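Local coordinates for peroxisomal fatty acid beta-oxidation multifunctional protein MFP2 (Arabidopsis thaliana, PDB 2WTB), which carries out the hydration and NAD-dependent dehydrogenation steps of peroxisomal fatty acid beta-oxidation during seed germination, acting on long-chain enoyl-CoA and on 3-hydroxyacyl-CoA of varied length, at residues Ser41-Glu44 with Glu45-Arg49; Met566-Pro569 with Leu570-Asp574. One frame throughout, in Å; residues are numbered along the deposited sequence.

Contact 1 of 2, residues Ser41-Glu44 with Glu45-Arg49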
ATOM      1  N   SER A  41     -18.434 -25.037 -19.544  1.00 62.40           N
ATOM      2  CA  SER A  41     -19.678 -25.548 -20.109  1.00 60.36           C
ATOM      3  C   SER A  41     -20.031 -24.797 -21.384  1.00 58.68           C
ATOM      4  O   SER A  41     -20.391 -25.403 -22.393  1.00 56.20           O
ATOM      5  CB  SER A  41     -20.818 -25.435 -19.095  1.00 73.30           C
ATOM      6  OG  SER A  41     -20.567 -26.240 -17.956  1.00 90.27           O
ATOM      7  N   ASN A  42     -19.927 -23.472 -21.327  1.00 58.58           N
ATOM      8  CA  ASN A  42     -20.160 -22.639 -22.499  1.00 66.96           C
ATOM      9  C   ASN A  42     -19.422 -23.190 -23.707  1.00 75.18           C
ATOM     10  O   ASN A  42     -20.015 -23.409 -24.766  1.00 77.23           O
ATOM     11  CB  ASN A  42     -19.703 -21.202 -22.237  1.00 69.05           C
ATOM     12  CG  ASN A  42     -20.662 -20.432 -21.356  1.00 68.99           C
ATOM     13  OD1 ASN A  42     -21.855 -20.729 -21.306  1.00 74.04           O
ATOM     14  ND2 ASN A  42     -20.144 -19.427 -20.659  1.00 61.57           N
ATOM     15  N   TYR A  43     -18.124 -23.421 -23.536  1.00 63.45           N
ATOM     16  CA  TYR A  43     -17.273 -23.861 -24.636  1.00 62.84           C
ATOM     17  C   TYR A  43     -17.622 -25.258 -25.135  1.00 63.38           C
ATOM     18  O   TYR A  43     -17.665 -25.502 -26.341  1.00 61.68           O
ATOM     19  CB  TYR A  43     -15.790 -23.762 -24.255  1.00 46.59           C
ATOM     20  CG  TYR A  43     -15.177 -22.432 -24.634  1.00 55.93           C
ATOM     21  CD1 TYR A  43     -14.582 -22.250 -25.877  1.00 58.69           C
ATOM     22  CD2 TYR A  43     -15.213 -21.351 -23.764  1.00 58.20           C
ATOM     23  CE1 TYR A  43     -14.030 -21.035 -26.239  1.00 54.46           C
ATOM     24  CE2 TYR A  43     -14.662 -20.131 -24.117  1.00 62.70           C
ATOM     25  CZ  TYR A  43     -14.072 -19.980 -25.357  1.00 57.01           C
ATOM     26  OH  TYR A  43     -13.524 -18.770 -25.716  1.00 50.59           O
ATOM     27  N   GLU A  44     -17.882 -26.170 -24.207  1.00 65.40           N
ATOM     28  CA  GLU A  44     -18.227 -27.535 -24.580  1.00 69.95           C
ATOM     29  C   GLU A  44     -19.489 -27.547 -25.431  1.00 70.31           C
ATOM     30  O   GLU A  44     -19.652 -28.399 -26.302  1.00 79.53           O
ATOM     31  CB  GLU A  44     -18.397 -28.407 -23.336  1.00 65.23           C
ATOM     32  CG  GLU A  44     -17.114 -28.571 -22.542  1.00 66.30           C
ATOM     33  CD  GLU A  44     -17.294 -29.434 -21.313  1.00 82.11           C
ATOM     34  OE1 GLU A  44     -18.441 -29.841 -21.034  1.00 92.29           O
ATOM     35  OE2 GLU A  44     -16.284 -29.704 -20.627  1.00 81.40           O
ATOM     36  N   GLU A  45     -20.373 -26.587 -25.182  1.00 60.11           N
ATOM     37  CA  GLU A  45     -21.592 -26.451 -25.967  1.00 66.69           C
ATOM     38  C   GLU A  45     -21.309 -25.802 -27.317  1.00 67.16           C
ATOM     39  O   GLU A  45     -21.742 -26.298 -28.357  1.00 75.41           O
ATOM     40  CB  GLU A  45     -22.639 -25.634 -25.205  1.00 72.20           C
ATOM     41  CG  GLU A  45     -23.820 -25.197 -26.061  1.00 72.99           C
ATOM     42  CD  GLU A  45     -24.873 -24.438 -25.272  1.00 74.47           C
ATOM     43  OE1 GLU A  45     -24.743 -24.350 -24.032  1.00 69.90           O
ATOM     44  OE2 GLU A  45     -25.832 -23.933 -25.894  1.00 72.39           O
ATOM     45  N   ALA A  46     -20.578 -24.692 -27.293  1.00 60.07           N
ATOM     46  CA  ALA A  46     -20.288 -23.937 -28.508  1.00 60.58           C
ATOM     47  C   ALA A  46     -19.534 -24.778 -29.532  1.00 61.00           C
ATOM     48  O   ALA A  46     -19.733 -24.632 -30.738  1.00 51.38           O
ATOM     49  CB  ALA A  46     -19.506 -22.674 -28.175  1.00 53.10           C
ATOM     50  N   LEU A  47     -18.668 -25.660 -29.048  1.00 62.44           N
ATOM     51  CA  LEU A  47     -17.851 -26.479 -29.936  1.00 68.17           C
ATOM     52  C   LEU A  47     -18.606 -27.724 -30.396  1.00 79.49           C
ATOM     53  O   LEU A  47     -18.074 -28.544 -31.144  1.00 89.36           O
ATOM     54  CB  LEU A  47     -16.532 -26.857 -29.256  1.00 51.61           C
ATOM     55  CG  LEU A  47     -15.689 -25.673 -28.774  1.00 49.12           C
ATOM     56  CD1 LEU A  47     -14.564 -26.127 -27.853  1.00 51.54           C
ATOM     57  CD2 LEU A  47     -15.139 -24.884 -29.956  1.00 44.37           C
ATOM     58  N   SER A  48     -19.851 -27.855 -29.949  1.00 74.49           N
ATOM     59  CA  SER A  48     -20.692 -28.981 -30.341  1.00 75.56           C
ATOM     60  C   SER A  48     -21.875 -28.516 -31.182  1.00 76.34           C
ATOM     61  O   SER A  48     -22.461 -29.297 -31.932  1.00 83.84           O
ATOM     62  CB  SER A  48     -21.192 -29.732 -29.108  1.00 79.72           C
ATOM     63  OG  SER A  48     -20.107 -30.225 -28.343  1.00 93.86           O
ATOM     64  N   ARG A  49     -22.222 -27.240 -31.054  1.00 63.01           N
ATOM     65  CA  ARG A  49     -23.342 -26.675 -31.795  1.00 65.07           C
ATOM     66  C   ARG A  49     -22.951 -26.337 -33.231  1.00 68.91           C
ATOM     67  O   ARG A  49     -21.984 -25.614 -33.469  1.00 67.18           O
ATOM     68  CB  ARG A  49     -23.888 -25.435 -31.083  1.00 64.74           C
ATOM     69  CG  ARG A  49     -24.642 -25.746 -29.799  1.00 66.91           C
ATOM     70  CD  ARG A  49     -25.182 -24.489 -29.144  1.00 59.11           C
ATOM     71  NE  ARG A  49     -25.994 -23.694 -30.060  1.00 57.26           N
ATOM     72  CZ  ARG A  49     -26.754 -22.672 -29.684  1.00 63.75           C
ATOM     73  NH1 ARG A  49     -26.813 -22.323 -28.407  1.00 69.86           N
ATOM     74  NH2 ARG A  49     -27.459 -22.001 -30.582  1.00 66.40           N
TER
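With its OG turned opposite its own carbonyl carbon (chi1 -60°), S48 reaches back along the chain to the carbonyl of E44, and L47, whose CG takes the same setting (chi1 -57°), is laid over the carbonyl of Y43. S48 OG donates to E44 O at 2.8 Å, almost straight in line with the C=O, so a side-chain hydroxyl serves a carbonyl at the C-terminal end of the helix. One residue back the helix is still regular: L47 N bonds to Y43 O at 2.9 Å, while L47 CG rests on that same oxygen, 3.1 Å away. Farther out, L47 CD1 comes up to the edge of the Y43 ring near its plane, 4.4 Å from CD1 of the tyrosine. The bonds from A46 N to N42 O (2.9 Å) and from E45 N to S41 O (3.0 Å) complete the last turn. Beyond it the chain folds over E45, whose O accepts from both S48 N and R49 N. E45 and R49 form a salt bridge: R49 NH1 donates to E45 OE2 at 3.1 Å, on the anti side and tilted out of the carboxylate plane, with the oxygen near the guanidinium plane, while R49 NH2 pairs with D51. This is the end of helix 33-46, the crossover helix between strands 18-24 and 54-59 in the crotonase-type domain. Y43 packs on I55 and I57 of strand 54-59 and L97 and L98 of helix 88-99, its OH bonded to S105; A46 touches M11 of strand 8-13, and K103 NZ donates a hydrogen bond to A46 O.

Contact 2 of 2, residues Met566-Pro569 with Leu570-Asp574; sequences MIIP and LMQED
Helix 567-572 is a short helix within the C-terminal 3-hydroxyacyl-CoA dehydrogenase region, and residues M566 to E573 hold it together by i to i+4 contacts. At its start L570 N bonds to M566 O at 3.1 Å, the donor tilted 21° from the carbonyl plane. The side chains of the same two residues meet at about a right angle, M566 CG lying 4.0 Å from L570 CG, after which the methionine chain bends at its next two torsions, so that its end turns away. I567 and M571 run side by side in the same direction. CG2 of I567 is 4.1 Å from SD of M571, whose CG also sits close over I567 O; the backbone bond from M571 N to I567 O is bent to 139° at the hydrogen, and M571 N also makes a weak bond to I568 O. On another side of the helix, CG2 of I568 lies over a face of the Q572 amide. I568 CG2 is anti to the backbone N (chi1 -73°, measured to CG1), which brings it to 3.5 Å from Q572 NE2, and the two side chains slant across each other. Q572 N bonds to I568 O at 2.9 Å. P569 has no N-H to give, but its O takes the N-H of E573, with P569 O and E573 N 3.0 Å apart and nearly in line. The buried side is covered by other helices: I568 and Q572 lie on F544 of helix 544-557, and I567 on V513 of helix 498-514. The result is alpha-helical i to i+4 pairing in a brief, partly buried helix of an all-helical packing.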
ATOM      1  N   MET A 566      21.493  10.964  26.138  1.00110.66           N
ATOM      2  CA  MET A 566      22.083  12.284  25.965  1.00110.49           C
ATOM      3  C   MET A 566      22.934  12.352  24.700  1.00112.47           C
ATOM      4  O   MET A 566      23.538  13.383  24.403  1.00114.15           O
ATOM      5  CB  MET A 566      22.923  12.653  27.191  1.00109.25           C
ATOM      6  CG  MET A 566      23.053  14.148  27.427  1.00108.22           C
ATOM      7  SD  MET A 566      21.478  14.913  27.863  1.00143.43           S
ATOM      8  CE  MET A 566      21.121  14.101  29.420  1.00102.47           C
ATOM      9  N   ILE A 567      22.972  11.251  23.954  1.00112.82           N
ATOM     10  CA  ILE A 567      23.780  11.172  22.740  1.00114.85           C
ATOM     11  C   ILE A 567      23.452  12.289  21.750  1.00115.32           C
ATOM     12  O   ILE A 567      24.321  13.080  21.388  1.00116.26           O
ATOM     13  CB  ILE A 567      23.626   9.804  22.039  1.00103.00           C
ATOM     14  CG1 ILE A 567      24.186   8.687  22.923  1.00 97.48           C
ATOM     15  CG2 ILE A 567      24.329   9.812  20.688  1.00 88.94           C
ATOM     16  CD1 ILE A 567      24.105   7.315  22.292  1.00 89.37           C
ATOM     17  N   ILE A 568      22.196  12.352  21.318  1.00111.50           N
ATOM     18  CA  ILE A 568      21.775  13.363  20.353  1.00107.15           C
ATOM     19  C   ILE A 568      22.048  14.793  20.825  1.00107.45           C
ATOM     20  O   ILE A 568      22.684  15.568  20.110  1.00108.91           O
ATOM     21  CB  ILE A 568      20.287  13.214  19.969  1.00100.11           C
ATOM     22  CG1 ILE A 568      20.092  12.001  19.061  1.00 97.69           C
ATOM     23  CG2 ILE A 568      19.787  14.472  19.278  1.00 98.75           C
ATOM     24  CD1 ILE A 568      18.686  11.868  18.521  1.00 90.00           C
ATOM     25  N   PRO A 569      21.567  15.150  22.029  1.00106.89           N
ATOM     26  CA  PRO A 569      21.779  16.511  22.536  1.00108.67           C
ATOM     27  C   PRO A 569      23.249  16.924  22.503  1.00112.84           C
ATOM     28  O   PRO A 569      23.565  18.027  22.058  1.00110.50           O
ATOM     29  CB  PRO A 569      21.285  16.421  23.982  1.00103.47           C
ATOM     30  CG  PRO A 569      20.266  15.340  23.955  1.00 99.32           C
ATOM     31  CD  PRO A 569      20.782  14.332  22.969  1.00105.42           C
ATOM     32  N   LEU A 570      24.130  16.043  22.966  1.00118.26           N
ATOM     33  CA  LEU A 570      25.561  16.330  22.986  1.00120.80           C
ATOM     34  C   LEU A 570      26.101  16.608  21.585  1.00134.32           C
ATOM     35  O   LEU A 570      27.066  17.355  21.420  1.00143.95           O
ATOM     36  CB  LEU A 570      26.331  15.176  23.629  1.00110.13           C
ATOM     37  CG  LEU A 570      26.158  15.009  25.139  1.00107.95           C
ATOM     38  CD1 LEU A 570      26.760  13.695  25.610  1.00110.16           C
ATOM     39  CD2 LEU A 570      26.777  16.183  25.881  1.00109.76           C
ATOM     40  N   MET A 571      25.478  16.001  20.580  1.00131.44           N
ATOM     41  CA  MET A 571      25.883  16.212  19.196  1.00127.41           C
ATOM     42  C   MET A 571      25.367  17.551  18.684  1.00129.83           C
ATOM     43  O   MET A 571      26.053  18.246  17.933  1.00125.64           O
ATOM     44  CB  MET A 571      25.365  15.081  18.306  1.00121.82           C
ATOM     45  CG  MET A 571      25.880  13.704  18.683  1.00116.98           C
ATOM     46  SD  MET A 571      25.223  12.414  17.608  1.00169.74           S
ATOM     47  CE  MET A 571      25.840  12.956  16.016  1.00111.91           C
ATOM     48  N   GLN A 572      24.153  17.902  19.093  1.00132.64           N
ATOM     49  CA  GLN A 572      23.529  19.152  18.673  1.00130.74           C
ATOM     50  C   GLN A 572      24.294  20.364  19.195  1.00137.10           C
ATOM     51  O   GLN A 572      24.495  21.339  18.472  1.00142.14           O
ATOM     52  CB  GLN A 572      22.074  19.208  19.141  1.00120.32           C
ATOM     53  CG  GLN A 572      21.169  18.181  18.484  1.00116.00           C
ATOM     54  CD  GLN A 572      19.790  18.141  19.109  1.00118.80           C
ATOM     55  OE1 GLN A 572      19.610  18.518  20.267  1.00119.93           O
ATOM     56  NE2 GLN A 572      18.807  17.678  18.346  1.00119.26           N
ATOM     57  N   GLU A 573      24.719  20.297  20.454  1.00132.83           N
ATOM     58  CA  GLU A 573      25.452  21.398  21.069  1.00129.96           C
ATOM     59  C   GLU A 573      26.807  21.609  20.398  1.00128.97           C
ATOM     60  O   GLU A 573      27.440  22.650  20.570  1.00130.01           O
ATOM     61  CB  GLU A 573      25.629  21.158  22.570  1.00130.59           C
ATOM     62  CG  GLU A 573      26.555  20.006  22.912  1.00136.29           C
ATOM     63  CD  GLU A 573      26.618  19.740  24.401  1.00140.15           C
ATOM     64  OE1 GLU A 573      25.622  20.025  25.097  1.00139.00           O
ATOM     65  OE2 GLU A 573      27.662  19.242  24.874  1.00141.88           O
ATOM     66  N   ASP A 574      27.247  20.612  19.635  1.00124.98           N
ATOM     67  CA  ASP A 574      28.478  20.721  18.860  1.00122.98           C
ATOM     68  C   ASP A 574      28.162  20.815  17.371  1.00118.51           C
ATOM     69  O   ASP A 574      29.021  20.565  16.526  1.00119.13           O
ATOM     70  CB  ASP A 574      29.395  19.526  19.127  1.00127.56           C
ATOM     71  CG  ASP A 574      30.055  19.589  20.492  1.00136.39           C
ATOM     72  OD1 ASP A 574      29.900  20.618  21.182  1.00140.24           O
ATOM     73  OD2 ASP A 574      30.732  18.611  20.871  1.00138.48           O
TER

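Overall arrangement
Going from the N terminus, contact 1 (41-49) comes first, in the enoyl-CoA hydratase/isomerase region, and contact 2 (566-574) follows in the C-terminal dehydrogenase region, with the NAD-binding domain between them in sequence. Both are local: each spans a single helical segment and closes no long loop, and they neither nest nor cross. They lie on opposite sides of the chain's centre, their own centres about 78 Å apart and their nearest atoms about 63 Å apart, without touching. Contact 1 finishes a helix packed on a beta sheet and belongs to the beta-alpha-beta layer around strand 54-59, whereas contact 2 forms a short helix lying against helices 498-514 and 544-557.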